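Long-range contacts in mandelate racemase / muconate lactonizing enzyme, C-terminal domain protein (PDB 4E5T), which probably catalyses a magnesium-dependent reaction that begins with abstraction of the proton alpha to a substrate carboxylate, as in relatives of the enolase superfamily: residues 75-79 against 91-95; 2-6 against 63-69; 325-329 against 372-376. All coordinates share one frame; numbering follows the deposited sequence.

Interaction 1 of 3, residues 75-79 against 91-95; sequences WHKTY and VMGVL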
ATOM      1  N   TRP A  75      17.858 -27.646  16.846  1.00 30.27           N
ATOM      2  CA  TRP A  75      17.815 -26.249  16.406  1.00 27.05           C
ATOM      3  C   TRP A  75      16.959 -25.354  17.305  1.00 33.67           C
ATOM      4  O   TRP A  75      17.420 -24.338  17.804  1.00 50.44           O
ATOM      5  CB  TRP A  75      17.257 -26.221  15.004  1.00 24.35           C
ATOM      6  CG  TRP A  75      17.631 -25.073  14.169  1.00 24.04           C
ATOM      7  CD1 TRP A  75      18.600 -25.044  13.231  1.00 23.28           C
ATOM      8  CD2 TRP A  75      16.988 -23.797  14.128  1.00 27.04           C
ATOM      9  NE1 TRP A  75      18.623 -23.827  12.614  1.00 27.03           N
ATOM     10  CE2 TRP A  75      17.638 -23.040  13.146  1.00 27.55           C
ATOM     11  CE3 TRP A  75      15.924 -23.222  14.829  1.00 35.69           C
ATOM     12  CZ2 TRP A  75      17.282 -21.723  12.862  1.00 39.45           C
ATOM     13  CZ3 TRP A  75      15.560 -21.923  14.539  1.00 35.92           C
ATOM     14  CH2 TRP A  75      16.234 -21.187  13.567  1.00 38.16           C
ATOM     15  N   HIS A  76      15.710 -25.733  17.519  1.00 27.37           N
ATOM     16  CA  HIS A  76      14.847 -24.956  18.389  1.00 29.74           C
ATOM     17  C   HIS A  76      15.367 -24.848  19.835  1.00 33.11           C
ATOM     18  O   HIS A  76      15.351 -23.765  20.427  1.00 39.17           O
ATOM     19  CB  HIS A  76      13.399 -25.440  18.291  1.00 21.28           C
ATOM     20  CG  HIS A  76      12.718 -25.017  17.023  1.00 37.87           C
ATOM     21  ND1 HIS A  76      12.821 -25.724  15.846  1.00 43.67           N
ATOM     22  CD2 HIS A  76      11.950 -23.938  16.740  1.00 44.46           C
ATOM     23  CE1 HIS A  76      12.131 -25.111  14.900  1.00 43.05           C
ATOM     24  NE2 HIS A  76      11.592 -24.024  15.416  1.00 37.21           N
ATOM     25  N   LYS A  77      15.858 -25.950  20.386  1.00 28.38           N
ATOM     26  CA  LYS A  77      16.497 -25.925  21.707  1.00 34.33           C
ATOM     27  C   LYS A  77      17.599 -24.881  21.778  1.00 40.49           C
ATOM     28  O   LYS A  77      17.757 -24.218  22.783  1.00 43.19           O
ATOM     29  CB  LYS A  77      17.087 -27.297  22.078  1.00 22.53           C
ATOM     30  CG  LYS A  77      16.076 -28.263  22.670  1.00 24.74           C
ATOM     31  CD  LYS A  77      16.723 -29.556  23.103  1.00 36.40           C
ATOM     32  CE  LYS A  77      17.828 -29.338  24.119  1.00 40.88           C
ATOM     33  NZ  LYS A  77      18.594 -30.609  24.349  1.00 43.78           N
ATOM     34  N   THR A  78      18.347 -24.729  20.695  1.00 42.58           N
ATOM     35  CA  THR A  78      19.520 -23.861  20.683  1.00 37.21           C
ATOM     36  C   THR A  78      19.147 -22.397  20.476  1.00 31.52           C
ATOM     37  O   THR A  78      19.621 -21.496  21.177  1.00 30.37           O
ATOM     38  CB  THR A  78      20.480 -24.334  19.589  1.00 28.65           C
ATOM     39  OG1 THR A  78      20.903 -25.650  19.929  1.00 31.09           O
ATOM     40  CG2 THR A  78      21.701 -23.449  19.494  1.00 22.05           C
ATOM     41  N   TYR A  79      18.280 -22.204  19.496  1.00 29.26           N
ATOM     42  CA  TYR A  79      17.730 -20.921  19.097  1.00 29.71           C
ATOM     43  C   TYR A  79      16.903 -20.247  20.199  1.00 40.20           C
ATOM     44  O   TYR A  79      16.795 -19.015  20.243  1.00 36.61           O
ATOM     45  CB  TYR A  79      16.836 -21.174  17.889  1.00 23.63           C
ATOM     46  CG  TYR A  79      16.246 -19.951  17.272  1.00 33.68           C
ATOM     47  CD1 TYR A  79      17.058 -18.940  16.782  1.00 44.09           C
ATOM     48  CD2 TYR A  79      14.869 -19.818  17.141  1.00 33.27           C
ATOM     49  CE1 TYR A  79      16.507 -17.807  16.192  1.00 50.78           C
ATOM     50  CE2 TYR A  79      14.313 -18.706  16.552  1.00 36.68           C
ATOM     51  CZ  TYR A  79      15.132 -17.700  16.079  1.00 41.68           C
ATOM     52  OH  TYR A  79      14.567 -16.593  15.490  1.00 34.64           O
ATOM     53  N   VAL A  91      25.303 -17.002  17.722  1.00 30.34           N
ATOM     54  CA  VAL A  91      24.737 -18.308  18.013  1.00 23.50           C
ATOM     55  C   VAL A  91      24.546 -19.095  16.747  1.00 29.87           C
ATOM     56  O   VAL A  91      25.006 -20.231  16.647  1.00 39.46           O
ATOM     57  CB  VAL A  91      23.376 -18.218  18.677  1.00 26.25           C
ATOM     58  CG1 VAL A  91      22.738 -19.606  18.764  1.00 15.61           C
ATOM     59  CG2 VAL A  91      23.514 -17.611  20.041  1.00 18.16           C
ATOM     60  N   MET A  92      23.859 -18.506  15.779  1.00 22.98           N
ATOM     61  CA  MET A  92      23.494 -19.257  14.581  1.00 21.98           C
ATOM     62  C   MET A  92      24.695 -19.861  13.816  1.00 27.68           C
ATOM     63  O   MET A  92      24.544 -20.874  13.136  1.00 35.14           O
ATOM     64  CB  MET A  92      22.605 -18.413  13.668  1.00 22.09           C
ATOM     65  CG  MET A  92      21.487 -19.177  12.977  1.00 29.86           C
ATOM     66  SD  MET A  92      20.236 -19.813  14.105  1.00 43.16           S
ATOM     67  CE  MET A  92      20.016 -18.373  15.160  1.00 89.48           C
ATOM     68  N   GLY A  93      25.880 -19.263  13.950  1.00 24.09           N
ATOM     69  CA  GLY A  93      27.072 -19.782  13.306  1.00 21.79           C
ATOM     70  C   GLY A  93      27.549 -21.050  14.000  1.00 35.98           C
ATOM     71  O   GLY A  93      27.841 -22.063  13.366  1.00 38.20           O
ATOM     72  N   VAL A  94      27.640 -20.980  15.322  1.00 31.71           N
ATOM     73  CA  VAL A  94      27.879 -22.152  16.140  1.00 26.62           C
ATOM     74  C   VAL A  94      26.866 -23.245  15.835  1.00 31.89           C
ATOM     75  O   VAL A  94      27.223 -24.399  15.673  1.00 30.55           O
ATOM     76  CB  VAL A  94      27.776 -21.804  17.635  1.00 22.92           C
ATOM     77  CG1 VAL A  94      27.678 -23.060  18.486  1.00 20.33           C
ATOM     78  CG2 VAL A  94      28.955 -20.976  18.050  1.00 23.10           C
ATOM     79  N   LEU A  95      25.592 -22.876  15.764  1.00 44.14           N
ATOM     80  CA  LEU A  95      24.537 -23.833  15.438  1.00 41.40           C
ATOM     81  C   LEU A  95      24.699 -24.441  14.047  1.00 39.02           C
ATOM     82  O   LEU A  95      24.534 -25.648  13.877  1.00 42.50           O
ATOM     83  CB  LEU A  95      23.171 -23.177  15.560  1.00 40.76           C
ATOM     84  CG  LEU A  95      21.987 -24.084  15.259  1.00 36.62           C
ATOM     85  CD1 LEU A  95      22.154 -25.399  15.981  1.00 22.74           C
ATOM     86  CD2 LEU A  95      20.728 -23.381  15.723  1.00 42.03           C
TER
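L95 sets its CD2 methyl over one face of the W75 indole, 3.7 Å from the centroid of the five-membered ring and 11° off the ring normal, a well-formed CH-pi contact. With CG anti to the backbone N (chi1 -179°), the leucine sends both methyls across to the facing helix: CD2 touches T78 CG2 at 3.9 Å as well as the indole, and CD1 rests against the same threonine. T78 turns its methyl across while OG1 is hydrogen-bonded to L74 O of its own helix. T78 CG2 also meets V91 CG1, at 4.0 Å, one turn before L95.

M92 shows how a bent methionine can serve two aromatic rings. Its chain turns at both chi2 and chi3, and M92 SD comes within 3.7 Å of W75 CZ2, approaching the six-membered ring obliquely. SD is oblique to the Y79 ring as well; the sulfur thus makes Met-aromatic contacts with W75 and Y79, and CE packs at the edge of Y79 beside CD1. The two aromatics are themselves in touch, W75 CH2 lying over the centre of the Y79 ring.

Both helices belong to the N-terminal capping domain of the enolase-superfamily fold, where helix 71-79 packs against helix 89-110. The two segments run nearly antiparallel, their axes inclined at 152° and 10.6 Å apart at closest approach, and no hydrogen bond crosses between them. The polar atoms of both rings have partners beyond the two segments: W75 NE1 donates to G294 O of the barrel domain, and Y79 OH is hydrogen-bonded to E246 of a second subunit.

Interaction 2 of 3, residues 2-6 against 63-69; sequences MRLSD and FAGEDPH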
ATOM      1  N   MET A   2      20.784 -44.213  19.085  1.00 54.94           N
ATOM      2  CA  MET A   2      21.838 -43.309  18.616  1.00 61.74           C
ATOM      3  C   MET A   2      21.864 -41.992  19.395  1.00 61.40           C
ATOM      4  O   MET A   2      20.851 -41.310  19.514  1.00 67.02           O
ATOM      5  CB  MET A   2      21.696 -43.012  17.114  1.00 58.55           C
ATOM      6  CG  MET A   2      22.998 -42.499  16.492  1.00 65.36           C
ATOM      7  SD  MET A   2      23.017 -42.094  14.722  1.00 59.54           S
ATOM      8  CE  MET A   2      22.259 -43.536  13.990  1.00 50.40           C
ATOM      9  N   ARG A   3      23.028 -41.632  19.921  1.00 51.01           N
ATOM     10  CA  ARG A   3      23.156 -40.390  20.669  1.00 48.37           C
ATOM     11  C   ARG A   3      24.521 -39.714  20.483  1.00 47.79           C
ATOM     12  O   ARG A   3      25.557 -40.370  20.482  1.00 53.40           O
ATOM     13  CB  ARG A   3      22.842 -40.614  22.153  1.00 55.29           C
ATOM     14  CG  ARG A   3      23.155 -42.003  22.688  1.00 73.45           C
ATOM     15  CD  ARG A   3      23.281 -41.993  24.217  1.00 91.65           C
ATOM     16  NE  ARG A   3      24.235 -40.975  24.664  1.00105.88           N
ATOM     17  CZ  ARG A   3      24.606 -40.784  25.927  1.00106.53           C
ATOM     18  NH1 ARG A   3      24.108 -41.555  26.891  1.00110.02           N
ATOM     19  NH2 ARG A   3      25.481 -39.823  26.223  1.00 94.53           N
ATOM     20  N   LEU A   4      24.515 -38.398  20.301  1.00 42.02           N
ATOM     21  CA  LEU A   4      25.759 -37.644  20.203  1.00 41.32           C
ATOM     22  C   LEU A   4      26.425 -37.650  21.566  1.00 42.45           C
ATOM     23  O   LEU A   4      25.758 -37.475  22.608  1.00 32.57           O
ATOM     24  CB  LEU A   4      25.495 -36.205  19.763  1.00 44.77           C
ATOM     25  CG  LEU A   4      24.806 -36.112  18.411  1.00 44.14           C
ATOM     26  CD1 LEU A   4      24.585 -34.679  18.019  1.00 32.33           C
ATOM     27  CD2 LEU A   4      25.667 -36.815  17.389  1.00 54.72           C
ATOM     28  N   SER A   5      27.741 -37.828  21.554  1.00 34.37           N
ATOM     29  CA  SER A   5      28.466 -38.103  22.782  1.00 35.43           C
ATOM     30  C   SER A   5      29.591 -37.114  23.032  1.00 36.30           C
ATOM     31  O   SER A   5      29.826 -36.681  24.163  1.00 31.93           O
ATOM     32  CB  SER A   5      29.044 -39.515  22.717  1.00 27.31           C
ATOM     33  OG  SER A   5      28.783 -40.203  23.913  1.00 47.64           O
ATOM     34  N   ASP A   6      30.285 -36.763  21.958  1.00 37.19           N
ATOM     35  CA  ASP A   6      31.552 -36.069  22.077  1.00 45.40           C
ATOM     36  C   ASP A   6      31.749 -35.086  20.946  1.00 46.91           C
ATOM     37  O   ASP A   6      31.330 -35.319  19.805  1.00 43.36           O
ATOM     38  CB  ASP A   6      32.709 -37.067  22.090  1.00 59.63           C
ATOM     39  CG  ASP A   6      32.894 -37.725  23.440  1.00 83.33           C
ATOM     40  OD1 ASP A   6      33.103 -36.988  24.432  1.00 93.81           O
ATOM     41  OD2 ASP A   6      32.825 -38.976  23.507  1.00 85.30           O
ATOM     42  N   PHE A  63      23.216 -30.553  22.788  1.00 36.61           N
ATOM     43  CA  PHE A  63      23.295 -31.725  21.903  1.00 29.14           C
ATOM     44  C   PHE A  63      23.595 -33.073  22.553  1.00 29.79           C
ATOM     45  O   PHE A  63      23.017 -34.078  22.169  1.00 29.11           O
ATOM     46  CB  PHE A  63      24.249 -31.473  20.739  1.00 28.32           C
ATOM     47  CG  PHE A  63      23.733 -30.470  19.743  1.00 37.94           C
ATOM     48  CD1 PHE A  63      23.470 -29.156  20.130  1.00 37.31           C
ATOM     49  CD2 PHE A  63      23.511 -30.832  18.423  1.00 27.35           C
ATOM     50  CE1 PHE A  63      22.990 -28.231  19.223  1.00 27.60           C
ATOM     51  CE2 PHE A  63      23.036 -29.907  17.509  1.00 28.43           C
ATOM     52  CZ  PHE A  63      22.775 -28.604  17.908  1.00 26.67           C
ATOM     53  N   ALA A  64      24.508 -33.089  23.512  1.00 34.42           N
ATOM     54  CA  ALA A  64      24.934 -34.327  24.156  1.00 34.78           C
ATOM     55  C   ALA A  64      23.737 -35.159  24.625  1.00 40.40           C
ATOM     56  O   ALA A  64      22.876 -34.661  25.339  1.00 34.57           O
ATOM     57  CB  ALA A  64      25.826 -34.004  25.325  1.00 24.01           C
ATOM     58  N   GLY A  65      23.678 -36.419  24.201  1.00 33.06           N
ATOM     59  CA  GLY A  65      22.573 -37.283  24.574  1.00 31.10           C
ATOM     60  C   GLY A  65      21.394 -37.259  23.605  1.00 43.17           C
ATOM     61  O   GLY A  65      20.346 -37.832  23.888  1.00 48.24           O
ATOM     62  N   GLU A  66      21.559 -36.608  22.457  1.00 37.13           N
ATOM     63  CA  GLU A  66      20.450 -36.443  21.532  1.00 36.49           C
ATOM     64  C   GLU A  66      20.652 -37.213  20.243  1.00 41.63           C
ATOM     65  O   GLU A  66      21.781 -37.446  19.822  1.00 51.19           O
ATOM     66  CB  GLU A  66      20.213 -34.959  21.210  1.00 37.20           C
ATOM     67  CG  GLU A  66      19.587 -34.152  22.334  1.00 35.68           C
ATOM     68  CD  GLU A  66      18.096 -34.416  22.516  1.00 50.12           C
ATOM     69  OE1 GLU A  66      17.525 -35.279  21.797  1.00 51.81           O
ATOM     70  OE2 GLU A  66      17.493 -33.741  23.382  1.00 54.64           O
ATOM     71  N   ASP A  67      19.542 -37.605  19.624  1.00 32.09           N
ATOM     72  CA  ASP A  67      19.573 -38.250  18.329  1.00 24.23           C
ATOM     73  C   ASP A  67      19.757 -37.175  17.269  1.00 38.80           C
ATOM     74  O   ASP A  67      18.865 -36.365  17.026  1.00 46.55           O
ATOM     75  CB  ASP A  67      18.277 -39.012  18.110  1.00 32.91           C
ATOM     76  CG  ASP A  67      18.310 -39.906  16.895  1.00 47.62           C
ATOM     77  OD1 ASP A  67      19.242 -39.775  16.075  1.00 53.16           O
ATOM     78  OD2 ASP A  67      17.377 -40.734  16.755  1.00 55.72           O
ATOM     79  N   PRO A  68      20.921 -37.177  16.609  1.00 38.10           N
ATOM     80  CA  PRO A  68      21.267 -36.162  15.612  1.00 33.13           C
ATOM     81  C   PRO A  68      20.278 -36.132  14.461  1.00 33.91           C
ATOM     82  O   PRO A  68      20.355 -35.241  13.637  1.00 33.96           O
ATOM     83  CB  PRO A  68      22.620 -36.648  15.100  1.00 34.62           C
ATOM     84  CG  PRO A  68      22.605 -38.122  15.367  1.00 24.53           C
ATOM     85  CD  PRO A  68      21.932 -38.244  16.670  1.00 22.34           C
ATOM     86  N   HIS A  69      19.392 -37.117  14.387  1.00 37.61           N
ATOM     87  CA  HIS A  69      18.351 -37.131  13.378  1.00 40.83           C
ATOM     88  C   HIS A  69      17.351 -36.045  13.683  1.00 43.99           C
ATOM     89  O   HIS A  69      16.645 -35.582  12.786  1.00 41.23           O
ATOM     90  CB  HIS A  69      17.634 -38.484  13.359  1.00 43.08           C
ATOM     91  CG  HIS A  69      18.381 -39.540  12.616  1.00 43.38           C
ATOM     92  ND1 HIS A  69      19.390 -40.275  13.189  1.00 45.91           N
ATOM     93  CD2 HIS A  69      18.301 -39.950  11.331  1.00 49.88           C
ATOM     94  CE1 HIS A  69      19.886 -41.111  12.296  1.00 48.14           C
ATOM     95  NE2 HIS A  69      19.245 -40.931  11.157  1.00 50.20           N
TER
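L4 is held to the loop 63-69 by both polar atoms of its backbone. L4 O accepts from G65 N at 2.8 Å, in the carbonyl plane and almost straight at 177°, and L4 N donates to E66 O at 2.9 Å. The two loop atoms belong to the second half of a type II turn, F63 to E66, in which G65 has the positive phi that suits glycine.

Within the loop, H69 ND1 reaches D67 OD1 on the syn side at 2.9 Å, and H69 N, 3.2 Å from the same D67 OD1, comes from above the carboxylate plane, closing an Asx turn. Replacing D67 by alanine removes the acceptor shared by H69 ND1 and H69 N, and the imidazole is likely to turn more freely, disturbing the edge on which M2 CE packs.

M2 CE meets H69 CE1 at 3.8 Å, while SD lies near P68 CG. L4, with CG anti to its carbonyl carbon (chi1 -59°), straddles the loop's inner side: L4 CD2 packs on P68 CB at 3.8 Å, and L4 CD1 lies 4.0 Å from F63 CD2, at the ring edge. C102 of helix 89-110 lies against both L4 and P68.

Within this chain, strand 4-13 is an outer strand of the three-stranded capping-domain sheet; S5 and D6 both pair with V30 of strand 23-31, a classic beta bulge. The chemistry implies that the loop satisfies the backbone groups of L4, which alternate away from that neighbour, while its proline and phenylalanine help to bury the leucine side chain.

Interaction 3 of 3, residues 325-329 against 372-376; sequences LANIQ and GLGHD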
ATOM      1  N   LEU A 325      31.521 -27.990   1.490  1.00 51.89           N
ATOM      2  CA  LEU A 325      30.846 -29.289   1.432  1.00 46.20           C
ATOM      3  C   LEU A 325      29.351 -29.166   1.625  1.00 51.39           C
ATOM      4  O   LEU A 325      28.572 -29.757   0.877  1.00 52.58           O
ATOM      5  CB  LEU A 325      31.400 -30.240   2.489  1.00 38.80           C
ATOM      6  CG  LEU A 325      32.798 -30.833   2.253  1.00 37.95           C
ATOM      7  CD1 LEU A 325      33.070 -32.012   3.185  1.00 34.77           C
ATOM      8  CD2 LEU A 325      32.971 -31.246   0.810  1.00 25.74           C
ATOM      9  N   ALA A 326      28.948 -28.401   2.637  1.00 53.99           N
ATOM     10  CA  ALA A 326      27.525 -28.175   2.890  1.00 49.79           C
ATOM     11  C   ALA A 326      26.866 -27.421   1.735  1.00 44.39           C
ATOM     12  O   ALA A 326      25.796 -27.818   1.267  1.00 47.53           O
ATOM     13  CB  ALA A 326      27.316 -27.450   4.212  1.00 40.25           C
ATOM     14  N   ASN A 327      27.510 -26.340   1.288  1.00 31.34           N
ATOM     15  CA  ASN A 327      27.108 -25.618   0.084  1.00 32.72           C
ATOM     16  C   ASN A 327      26.834 -26.569  -1.071  1.00 42.31           C
ATOM     17  O   ASN A 327      25.788 -26.492  -1.723  1.00 43.44           O
ATOM     18  CB  ASN A 327      28.207 -24.669  -0.364  1.00 32.92           C
ATOM     19  CG  ASN A 327      28.231 -23.379   0.413  1.00 38.59           C
ATOM     20  OD1 ASN A 327      27.630 -23.262   1.473  1.00 34.10           O
ATOM     21  ND2 ASN A 327      28.949 -22.396  -0.116  1.00 48.31           N
ATOM     22  N   ILE A 328      27.787 -27.462  -1.324  1.00 40.49           N
ATOM     23  CA  ILE A 328      27.678 -28.420  -2.421  1.00 31.93           C
ATOM     24  C   ILE A 328      26.489 -29.365  -2.208  1.00 35.65           C
ATOM     25  O   ILE A 328      25.740 -29.674  -3.146  1.00 35.12           O
ATOM     26  CB  ILE A 328      28.985 -29.206  -2.593  1.00 23.33           C
ATOM     27  CG1 ILE A 328      30.087 -28.297  -3.135  1.00 22.13           C
ATOM     28  CG2 ILE A 328      28.798 -30.368  -3.528  1.00 23.76           C
ATOM     29  CD1 ILE A 328      31.496 -28.885  -3.030  1.00 21.90           C
ATOM     30  N   GLN A 329      26.306 -29.809  -0.968  1.00 32.08           N
ATOM     31  CA  GLN A 329      25.191 -30.685  -0.649  1.00 27.66           C
ATOM     32  C   GLN A 329      23.875 -30.028  -1.053  1.00 33.72           C
ATOM     33  O   GLN A 329      23.104 -30.607  -1.821  1.00 31.06           O
ATOM     34  CB  GLN A 329      25.180 -31.033   0.837  1.00 33.64           C
ATOM     35  CG  GLN A 329      26.281 -31.997   1.289  1.00 37.31           C
ATOM     36  CD  GLN A 329      26.288 -33.319   0.525  1.00 39.45           C
ATOM     37  OE1 GLN A 329      25.377 -34.147   0.646  1.00 22.80           O
ATOM     38  NE2 GLN A 329      27.334 -33.523  -0.257  1.00 54.11           N
ATOM     39  N   GLY A 372      26.962 -38.630   3.525  1.00 45.71           N
ATOM     40  CA  GLY A 372      27.003 -37.386   4.280  1.00 40.35           C
ATOM     41  C   GLY A 372      27.427 -36.168   3.481  1.00 39.96           C
ATOM     42  O   GLY A 372      26.809 -35.800   2.475  1.00 41.31           O
ATOM     43  N   LEU A 373      28.490 -35.525   3.936  1.00 31.83           N
ATOM     44  CA  LEU A 373      28.983 -34.348   3.246  1.00 29.84           C
ATOM     45  C   LEU A 373      29.852 -34.764   2.075  1.00 37.31           C
ATOM     46  O   LEU A 373      30.128 -33.950   1.187  1.00 43.60           O
ATOM     47  CB  LEU A 373      29.752 -33.433   4.190  1.00 29.32           C
ATOM     48  CG  LEU A 373      28.979 -32.892   5.396  1.00 30.01           C
ATOM     49  CD1 LEU A 373      29.944 -32.228   6.371  1.00 32.40           C
ATOM     50  CD2 LEU A 373      27.870 -31.934   4.964  1.00 24.25           C
ATOM     51  N   GLY A 374      30.276 -36.027   2.069  1.00 24.39           N
ATOM     52  CA  GLY A 374      30.921 -36.589   0.895  1.00 27.56           C
ATOM     53  C   GLY A 374      32.426 -36.649   0.996  1.00 33.10           C
ATOM     54  O   GLY A 374      33.102 -37.331   0.211  1.00 45.23           O
ATOM     55  N   HIS A 375      32.952 -35.908   1.963  1.00 31.53           N
ATOM     56  CA  HIS A 375      34.380 -35.868   2.230  1.00 37.22           C
ATOM     57  C   HIS A 375      34.586 -35.803   3.739  1.00 39.91           C
ATOM     58  O   HIS A 375      33.685 -35.411   4.477  1.00 37.24           O
ATOM     59  CB  HIS A 375      35.014 -34.655   1.551  1.00 38.59           C
ATOM     60  CG  HIS A 375      34.650 -34.511   0.103  1.00 33.76           C
ATOM     61  ND1 HIS A 375      35.576 -34.629  -0.911  1.00 30.29           N
ATOM     62  CD2 HIS A 375      33.465 -34.257  -0.499  1.00 25.56           C
ATOM     63  CE1 HIS A 375      34.975 -34.445  -2.074  1.00 33.57           C
ATOM     64  NE2 HIS A 375      33.691 -34.224  -1.851  1.00 29.22           N
ATOM     65  N   ASP A 376      35.766 -36.208   4.190  1.00 45.51           N
ATOM     66  CA  ASP A 376      36.070 -36.255   5.610  1.00 46.51           C
ATOM     67  C   ASP A 376      37.207 -35.295   5.955  1.00 47.23           C
ATOM     68  O   ASP A 376      38.089 -35.033   5.132  1.00 37.45           O
ATOM     69  CB  ASP A 376      36.443 -37.679   6.025  1.00 57.74           C
ATOM     70  CG  ASP A 376      35.230 -38.572   6.216  1.00 61.36           C
ATOM     71  OD1 ASP A 376      34.145 -38.021   6.517  1.00 55.39           O
ATOM     72  OD2 ASP A 376      35.371 -39.816   6.071  1.00 58.76           O
TER
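L325 packs on L373, L325 CD1 lying 3.7 Å from L373 CB and the CB atoms of the two residues 4.0 Å apart. The same CD1 methyl of L325 reaches H375 CB at 3.7 Å, while L325 CD2 leans on the imidazole near CG and CD2, neither squarely over its face nor at its edge. L325 thus fits its branch into the bend of the loop 372-376, aided by a chi1 of -73° that puts CG anti to the carbonyl carbon. One turn on, Q329 CG touches L373 CD2 at 4.0 Å, the two side chains crossing at about a right angle. A326 completes the apolar patch more loosely, its CA 4.3 Å from L373 CD2.

The Q329 carboxamide lies against the G372 and L373 carbonyls without hydrogen-bonding to either; its chain is bent at chi2, and OE1 accepts from Y115 N. No hydrogen bond joins the two segments, and the apolar side chains make most of the contact.

Helix 321-332 belongs to the modified TIM barrel, where it links strand 312-313 to strand 340-342. The loop 372-376 belongs to the chain that comes back, after the barrel, against the capping domain, as in other enolase-superfamily members.

A second shell fixes the loop. D104 OD1 accepts from L373 N, K108 forms a salt bridge with D376, and M100 touches both L373 and A326; all three lie on helix 89-110, so L373 joins barrel helix and capping helix. The H375 ring turns its edge to L373 O, and its ND1 is hydrogen-bonded to T356 O. Two glycines make the tight path possible: G372 and G374 both have positive phi, and G374 O is bonded to S368 OG.

Interactions 1 and 2 are neighbours, their centres 15 Å apart, and F63 joins them directly: its CZ lies 3.8 Å from L95 CD1, and its ring also meets T78. K77 and E66 add a long, weak ion pair. Interaction 3 stands apart, its centre 20 Å from each of the others and its nearest atoms about 10 Å from interaction 1 and about 11 Å from interaction 2. Helix 89-110 relates all three, supplying 91-95, C102 beside L4 and P68, and M100, D104 and K108 around 372-376. None includes the magnesium ligands E240 and E266, but M92 touches C269 and T270, just beyond E266 in sequence.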